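Long-range contact in putative polyketide synthase (Brevibacillus brevis, PDB 6HP2), which is a multienzyme probably involved in bacillaene biosynthesis, represented here by its O-methyltransferase domain with bound S-adenosyl-L-homocysteine: residues F50-R61 with N247-Y257. Numbering follows the deposited sequence.
Sequences FERKIPGFSMSR and NALHDPDVEQY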
ATOM      1  N   PHE A  50      14.783  -0.538  -1.183  1.00 25.58           N
ATOM      2  CA  PHE A  50      16.130  -0.979  -1.545  1.00 24.22           C
ATOM      3  C   PHE A  50      16.848  -1.395  -0.264  1.00 33.38           C
ATOM      4  O   PHE A  50      16.843  -0.637   0.701  1.00 30.58           O
ATOM      5  CB  PHE A  50      16.930   0.120  -2.198  1.00 25.60           C
ATOM      6  CG  PHE A  50      16.678   0.281  -3.696  1.00 24.33           C
ATOM      7  CD1 PHE A  50      15.596  -0.290  -4.295  1.00 31.60           C
ATOM      8  CD2 PHE A  50      17.526   1.047  -4.476  1.00 31.57           C
ATOM      9  CE1 PHE A  50      15.377  -0.152  -5.652  1.00 35.55           C
ATOM     10  CE2 PHE A  50      17.287   1.215  -5.805  1.00 35.44           C
ATOM     11  CZ  PHE A  50      16.200   0.594  -6.400  1.00 35.44           C
ATOM     12  N   GLU A  51      17.513  -2.555  -0.273  1.00 31.59           N
ATOM     13  CA  GLU A  51      18.301  -2.992   0.898  1.00 34.19           C
ATOM     14  C   GLU A  51      19.458  -2.048   1.172  1.00 36.15           C
ATOM     15  O   GLU A  51      19.848  -1.834   2.338  1.00 30.09           O
ATOM     16  CB  GLU A  51      18.824  -4.408   0.691  1.00 72.10           C
ATOM     17  CG  GLU A  51      17.716  -5.479   0.627  1.00121.83           C
ATOM     18  CD  GLU A  51      18.272  -6.901   0.548  1.00146.90           C
ATOM     19  OE1 GLU A  51      19.512  -7.073   0.603  1.00156.03           O
ATOM     20  OE2 GLU A  51      17.462  -7.844   0.429  1.00151.91           O
ATOM     21  N   ARG A  52      19.966  -1.406   0.125  1.00 34.07           N
ATOM     22  CA  ARG A  52      21.060  -0.458   0.232  1.00 32.32           C
ATOM     23  C   ARG A  52      20.891   0.601  -0.838  1.00 30.88           C
ATOM     24  O   ARG A  52      20.211   0.393  -1.845  1.00 32.10           O
ATOM     25  CB  ARG A  52      22.423  -1.145   0.050  1.00 43.97           C
ATOM     26  CG  ARG A  52      22.618  -1.767  -1.309  1.00 88.59           C
ATOM     27  CD  ARG A  52      23.446  -3.044  -1.262  1.00116.46           C
ATOM     28  NE  ARG A  52      22.715  -4.192  -0.720  1.00109.52           N
ATOM     29  CZ  ARG A  52      21.928  -4.993  -1.435  1.00101.28           C
ATOM     30  NH1 ARG A  52      21.739  -4.770  -2.723  1.00 84.36           N
ATOM     31  NH2 ARG A  52      21.318  -6.015  -0.856  1.00115.93           N
ATOM     32  N   LYS A  53      21.543   1.735  -0.626  1.00 34.85           N
ATOM     33  CA  LYS A  53      21.645   2.746  -1.678  1.00 35.24           C
ATOM     34  C   LYS A  53      22.486   2.233  -2.837  1.00 43.86           C
ATOM     35  O   LYS A  53      23.525   1.594  -2.638  1.00 43.63           O
ATOM     36  CB  LYS A  53      22.245   4.036  -1.123  1.00 43.70           C
ATOM     37  CG  LYS A  53      21.363   4.659  -0.050  1.00 63.87           C
ATOM     38  CD  LYS A  53      22.032   5.872   0.584  1.00 69.34           C
ATOM     39  CE  LYS A  53      21.106   6.532   1.594  1.00 80.47           C
ATOM     40  NZ  LYS A  53      20.687   5.592   2.686  1.00100.62           N
ATOM     41  N   ILE A  54      22.028   2.493  -4.055  1.00 37.48           N
ATOM     42  CA  ILE A  54      22.804   2.169  -5.256  1.00 47.26           C
ATOM     43  C   ILE A  54      23.374   3.470  -5.791  1.00 49.25           C
ATOM     44  O   ILE A  54      22.606   4.319  -6.282  1.00 40.48           O
ATOM     45  CB  ILE A  54      21.952   1.453  -6.311  1.00 44.74           C
ATOM     46  CG1 ILE A  54      21.379   0.166  -5.702  1.00 41.95           C
ATOM     47  CG2 ILE A  54      22.789   1.134  -7.551  1.00 48.38           C
ATOM     48  CD1 ILE A  54      20.371  -0.511  -6.584  1.00 46.03           C
ATOM     49  N   PRO A  55      24.694   3.692  -5.712  1.00 52.76           N
ATOM     50  CA  PRO A  55      25.244   4.950  -6.222  1.00 54.45           C
ATOM     51  C   PRO A  55      25.023   5.079  -7.720  1.00 50.21           C
ATOM     52  O   PRO A  55      25.204   4.125  -8.489  1.00 48.12           O
ATOM     53  CB  PRO A  55      26.734   4.871  -5.861  1.00 67.42           C
ATOM     54  CG  PRO A  55      27.009   3.398  -5.646  1.00 66.31           C
ATOM     55  CD  PRO A  55      25.733   2.823  -5.108  1.00 55.61           C
ATOM     56  N   GLY A  56      24.607   6.280  -8.131  1.00 60.51           N
ATOM     57  CA  GLY A  56      24.287   6.555  -9.513  1.00 64.11           C
ATOM     58  C   GLY A  56      22.858   6.234  -9.910  1.00 62.56           C
ATOM     59  O   GLY A  56      22.344   6.819 -10.867  1.00 50.54           O
ATOM     60  N   PHE A  57      22.207   5.311  -9.210  1.00 53.55           N
ATOM     61  CA  PHE A  57      20.833   4.975  -9.520  1.00 43.58           C
ATOM     62  C   PHE A  57      19.925   6.149  -9.162  1.00 44.63           C
ATOM     63  O   PHE A  57      19.879   6.592  -8.015  1.00 48.33           O
ATOM     64  CB  PHE A  57      20.407   3.730  -8.760  1.00 46.08           C
ATOM     65  CG  PHE A  57      19.197   3.038  -9.339  1.00 44.77           C
ATOM     66  CD1 PHE A  57      17.954   3.457  -9.010  1.00 36.02           C
ATOM     67  CD2 PHE A  57      19.333   1.974 -10.193  1.00 47.18           C
ATOM     68  CE1 PHE A  57      16.843   2.841  -9.507  1.00 38.90           C
ATOM     69  CE2 PHE A  57      18.230   1.336 -10.686  1.00 52.85           C
ATOM     70  CZ  PHE A  57      16.962   1.781 -10.326  1.00 39.59           C
ATOM     71  N   SER A  58      19.223   6.668 -10.134  1.00 41.56           N
ATOM     72  CA  SER A  58      18.330   7.795  -9.930  1.00 36.91           C
ATOM     73  C   SER A  58      16.911   7.328 -10.171  1.00 32.88           C
ATOM     74  O   SER A  58      16.516   7.088 -11.327  1.00 37.22           O
ATOM     75  CB  SER A  58      18.672   8.941 -10.882  1.00 44.13           C
ATOM     76  OG  SER A  58      17.635   9.899 -10.881  1.00 36.28           O
ATOM     77  N   MET A  59      16.152   7.203  -9.085  1.00 39.27           N
ATOM     78  CA  MET A  59      14.780   6.742  -9.178  1.00 38.48           C
ATOM     79  C   MET A  59      13.949   7.680 -10.034  1.00 38.76           C
ATOM     80  O   MET A  59      13.098   7.217 -10.777  1.00 37.82           O
ATOM     81  CB  MET A  59      14.159   6.611  -7.783  1.00 36.66           C
ATOM     82  CG  MET A  59      12.745   6.053  -7.798  1.00 38.37           C
ATOM     83  SD  MET A  59      12.768   4.303  -8.351  1.00 37.16           S
ATOM     84  CE  MET A  59      13.441   3.526  -6.885  1.00 39.23           C
ATOM     85  N   SER A  60      14.160   9.002  -9.931  1.00 32.31           N
ATOM     86  CA  SER A  60      13.343   9.936 -10.706  1.00 37.08           C
ATOM     87  C   SER A  60      13.565   9.732 -12.208  1.00 31.16           C
ATOM     88  O   SER A  60      12.629   9.829 -12.998  1.00 37.96           O
ATOM     89  CB  SER A  60      13.667  11.392 -10.310  1.00 33.24           C
ATOM     90  OG  SER A  60      15.038  11.663 -10.468  1.00 33.01           O
ATOM     91  N   ARG A  61      14.816   9.504 -12.626  1.00 33.33           N
ATOM     92  CA  ARG A  61      15.088   9.226 -14.041  1.00 37.74           C
ATOM     93  C   ARG A  61      14.378   7.957 -14.500  1.00 39.13           C
ATOM     94  O   ARG A  61      13.736   7.930 -15.552  1.00 37.08           O
ATOM     95  CB  ARG A  61      16.574   9.096 -14.250  1.00 40.65           C
ATOM     96  CG  ARG A  61      17.287  10.453 -14.336  1.00 43.50           C
ATOM     97  CD  ARG A  61      18.793  10.301 -14.460  1.00 63.23           C
ATOM     98  NE  ARG A  61      19.456  11.603 -14.491  1.00 85.03           N
ATOM     99  CZ  ARG A  61      19.658  12.372 -13.423  1.00 95.83           C
ATOM    100  NH1 ARG A  61      19.236  11.985 -12.226  1.00 84.71           N
ATOM    101  NH2 ARG A  61      20.279  13.537 -13.553  1.00120.80           N
ATOM    102  N   ASN A 247      16.399   4.528   1.103  1.00 26.76           N
ATOM    103  CA  ASN A 247      17.522   4.098   0.257  1.00 27.42           C
ATOM    104  C   ASN A 247      17.157   4.173  -1.231  1.00 28.40           C
ATOM    105  O   ASN A 247      17.952   4.619  -2.058  1.00 28.85           O
ATOM    106  CB  ASN A 247      17.942   2.673   0.541  1.00 24.30           C
ATOM    107  CG  ASN A 247      18.596   2.500   1.880  1.00 34.57           C
ATOM    108  OD1 ASN A 247      19.133   3.434   2.425  1.00 28.07           O
ATOM    109  ND2 ASN A 247      18.588   1.279   2.385  1.00 28.21           N
ATOM    110  N   ALA A 248      15.961   3.706  -1.584  1.00 26.48           N
ATOM    111  CA  ALA A 248      15.490   3.711  -2.967  1.00 23.89           C
ATOM    112  C   ALA A 248      15.295   5.135  -3.476  1.00 26.04           C
ATOM    113  O   ALA A 248      15.446   5.410  -4.674  1.00 28.70           O
ATOM    114  CB  ALA A 248      14.173   2.943  -3.039  1.00 24.14           C
ATOM    115  N   LEU A 249      14.862   6.029  -2.608  1.00 28.27           N
ATOM    116  CA  LEU A 249      14.565   7.398  -3.008  1.00 25.66           C
ATOM    117  C   LEU A 249      15.751   8.323  -2.858  1.00 28.43           C
ATOM    118  O   LEU A 249      15.608   9.526  -3.138  1.00 32.49           O
ATOM    119  CB  LEU A 249      13.400   7.951  -2.199  1.00 28.25           C
ATOM    120  CG  LEU A 249      12.086   7.212  -2.399  1.00 24.46           C
ATOM    121  CD1 LEU A 249      10.958   7.889  -1.627  1.00 30.65           C
ATOM    122  CD2 LEU A 249      11.732   7.175  -3.872  1.00 34.10           C
ATOM    123  N   HIS A 250      16.921   7.801  -2.493  1.00 33.01           N
ATOM    124  CA  HIS A 250      18.142   8.631  -2.445  1.00 35.94           C
ATOM    125  C   HIS A 250      18.503   9.053  -3.870  1.00 33.24           C
ATOM    126  O   HIS A 250      18.880   8.217  -4.695  1.00 35.74           O
ATOM    127  CB  HIS A 250      19.297   7.870  -1.802  1.00 38.66           C
ATOM    128  CG  HIS A 250      20.485   8.725  -1.506  1.00 53.18           C
ATOM    129  ND1 HIS A 250      21.672   8.634  -2.202  1.00 55.64           N
ATOM    130  CD2 HIS A 250      20.661   9.698  -0.585  1.00 50.48           C
ATOM    131  CE1 HIS A 250      22.534   9.501  -1.705  1.00 55.00           C
ATOM    132  NE2 HIS A 250      21.942  10.159  -0.725  1.00 51.77           N
ATOM    133  N   ASP A 251      18.340  10.339  -4.155  1.00 34.99           N
ATOM    134  CA  ASP A 251      18.356  10.870  -5.513  1.00 35.65           C
ATOM    135  C   ASP A 251      18.937  12.269  -5.396  1.00 34.93           C
ATOM    136  O   ASP A 251      18.234  13.273  -5.539  1.00 39.52           O
ATOM    137  CB  ASP A 251      16.938  10.889  -6.083  1.00 34.29           C
ATOM    138  CG  ASP A 251      16.878  10.808  -7.603  1.00 40.37           C
ATOM    139  OD1 ASP A 251      17.919  10.867  -8.296  1.00 39.60           O
ATOM    140  OD2 ASP A 251      15.731  10.689  -8.098  1.00 37.93           O
ATOM    141  N   PRO A 252      20.245  12.371  -5.155  1.00 47.65           N
ATOM    142  CA  PRO A 252      20.797  13.665  -4.702  1.00 61.67           C
ATOM    143  C   PRO A 252      20.589  14.823  -5.676  1.00 62.85           C
ATOM    144  O   PRO A 252      20.535  15.974  -5.240  1.00 52.77           O
ATOM    145  CB  PRO A 252      22.290  13.356  -4.488  1.00 59.69           C
ATOM    146  CG  PRO A 252      22.567  12.104  -5.279  1.00 57.32           C
ATOM    147  CD  PRO A 252      21.281  11.335  -5.348  1.00 41.04           C
ATOM    148  N   ASP A 253      20.449  14.572  -6.972  1.00 64.94           N
ATOM    149  CA  ASP A 253      20.255  15.649  -7.938  1.00 69.68           C
ATOM    150  C   ASP A 253      18.793  15.853  -8.333  1.00 61.20           C
ATOM    151  O   ASP A 253      18.514  16.623  -9.261  1.00 54.80           O
ATOM    152  CB  ASP A 253      21.075  15.378  -9.203  1.00 72.07           C
ATOM    153  CG  ASP A 253      20.599  14.137  -9.933  1.00122.22           C
ATOM    154  OD1 ASP A 253      20.407  13.089  -9.268  1.00143.28           O
ATOM    155  OD2 ASP A 253      20.393  14.213 -11.160  1.00138.89           O
ATOM    156  N   VAL A 254      17.854  15.214  -7.637  1.00 44.43           N
ATOM    157  CA  VAL A 254      16.488  15.148  -8.125  1.00 50.99           C
ATOM    158  C   VAL A 254      15.902  16.547  -8.272  1.00 53.51           C
ATOM    159  O   VAL A 254      15.254  16.853  -9.275  1.00 41.80           O
ATOM    160  CB  VAL A 254      15.637  14.231  -7.211  1.00 39.42           C
ATOM    161  CG1 VAL A 254      15.503  14.823  -5.823  1.00 42.73           C
ATOM    162  CG2 VAL A 254      14.284  14.016  -7.832  1.00 34.42           C
ATOM    163  N   GLU A 255      16.166  17.436  -7.318  1.00 51.26           N
ATOM    164  CA  GLU A 255      15.528  18.743  -7.353  1.00 62.67           C
ATOM    165  C   GLU A 255      15.969  19.523  -8.585  1.00 62.66           C
ATOM    166  O   GLU A 255      15.142  20.152  -9.255  1.00 59.95           O
ATOM    167  CB  GLU A 255      15.851  19.518  -6.080  1.00 88.55           C
ATOM    168  CG  GLU A 255      15.395  18.814  -4.813  1.00111.60           C
ATOM    169  CD  GLU A 255      15.185  19.763  -3.653  1.00127.87           C
ATOM    170  OE1 GLU A 255      16.154  20.443  -3.251  1.00142.32           O
ATOM    171  OE2 GLU A 255      14.042  19.840  -3.154  1.00129.28           O
ATOM    172  N   GLN A 256      17.265  19.466  -8.916  1.00 62.77           N
ATOM    173  CA  GLN A 256      17.750  20.023 -10.173  1.00 64.44           C
ATOM    174  C   GLN A 256      17.145  19.296 -11.365  1.00 57.49           C
ATOM    175  O   GLN A 256      16.688  19.926 -12.334  1.00 50.19           O
ATOM    176  CB  GLN A 256      19.277  19.937 -10.226  1.00 96.54           C
ATOM    177  CG  GLN A 256      19.997  21.018  -9.445  1.00122.73           C
ATOM    178  CD  GLN A 256      19.939  22.365 -10.147  1.00120.26           C
ATOM    179  OE1 GLN A 256      20.405  22.511 -11.279  1.00 89.16           O
ATOM    180  NE2 GLN A 256      19.361  23.355  -9.478  1.00142.87           N
ATOM    181  N   TYR A 257      17.141  17.964 -11.316  1.00 56.58           N
ATOM    182  CA  TYR A 257      16.703  17.175 -12.458  1.00 54.60           C
ATOM    183  C   TYR A 257      15.284  17.544 -12.866  1.00 52.89           C
ATOM    184  O   TYR A 257      15.026  17.836 -14.035  1.00 44.41           O
ATOM    185  CB  TYR A 257      16.797  15.675 -12.142  1.00 51.71           C
ATOM    186  CG  TYR A 257      16.201  14.792 -13.233  1.00 47.79           C
ATOM    187  CD1 TYR A 257      16.787  14.712 -14.467  1.00 52.60           C
ATOM    188  CD2 TYR A 257      15.059  14.016 -12.992  1.00 46.91           C
ATOM    189  CE1 TYR A 257      16.249  13.924 -15.476  1.00 58.98           C
ATOM    190  CE2 TYR A 257      14.525  13.212 -13.968  1.00 53.14           C
ATOM    191  CZ  TYR A 257      15.124  13.185 -15.235  1.00 60.37           C
ATOM    192  OH  TYR A 257      14.610  12.400 -16.251  1.00 54.40           O
TER
HETATM  193  O   HOH W   1      19.726   4.064  -4.190  1.00 34.66           O
HETATM  194  O   HOH W   2      20.761   6.467  -5.487  1.00 49.37           O
HETATM  195  O   HOH W   3      16.964   7.419  -6.239  1.00 36.63           O
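The buried carboxylate of D251 grips the start of helix 59-64. D251 OD2 accepts two bonds from opposite faces of the carboxylate plane, from S60 N at 2.9 Å and S60 OG at 2.7 Å. D251 OD1 takes the hydroxyl of S58, with S58 OG 2.8 Å away. Placed between its backbone N and carbonyl carbon (chi1 56°), S60 OG turns to the same oxygen as its own amide. S58 is the N-cap residue, its OG accepting a weak bond from R61 N.

Packing is also close where A248 CB sits over one face of the F50 ring, 3.9 Å from its centroid, and M59 CE reaches the same methyl. The turn I54-F57 swings clear, and waters bridge here: one links M59 N to the carbonyls of A248 and H250, another I54 N to N247 O.

The margins are more exposed. The R61 guanidinium lies flat on Y257, planes 26° apart, while its edge meets poorly ordered D253 in a salt bridge. At the far end, K53 lays CD over the H250 ring and bends at chi4 (58°), bringing NZ within 2.7 Å of N247 OD1; N247 ND2 donates to F50 O.

This serine N-cap, with D251 binding S58 and S60, joins the N-terminal segment to helices 242-249 and 254-258 and their connecting loop, on the periphery of a class I (Rossmann-like) methyltransferase fold.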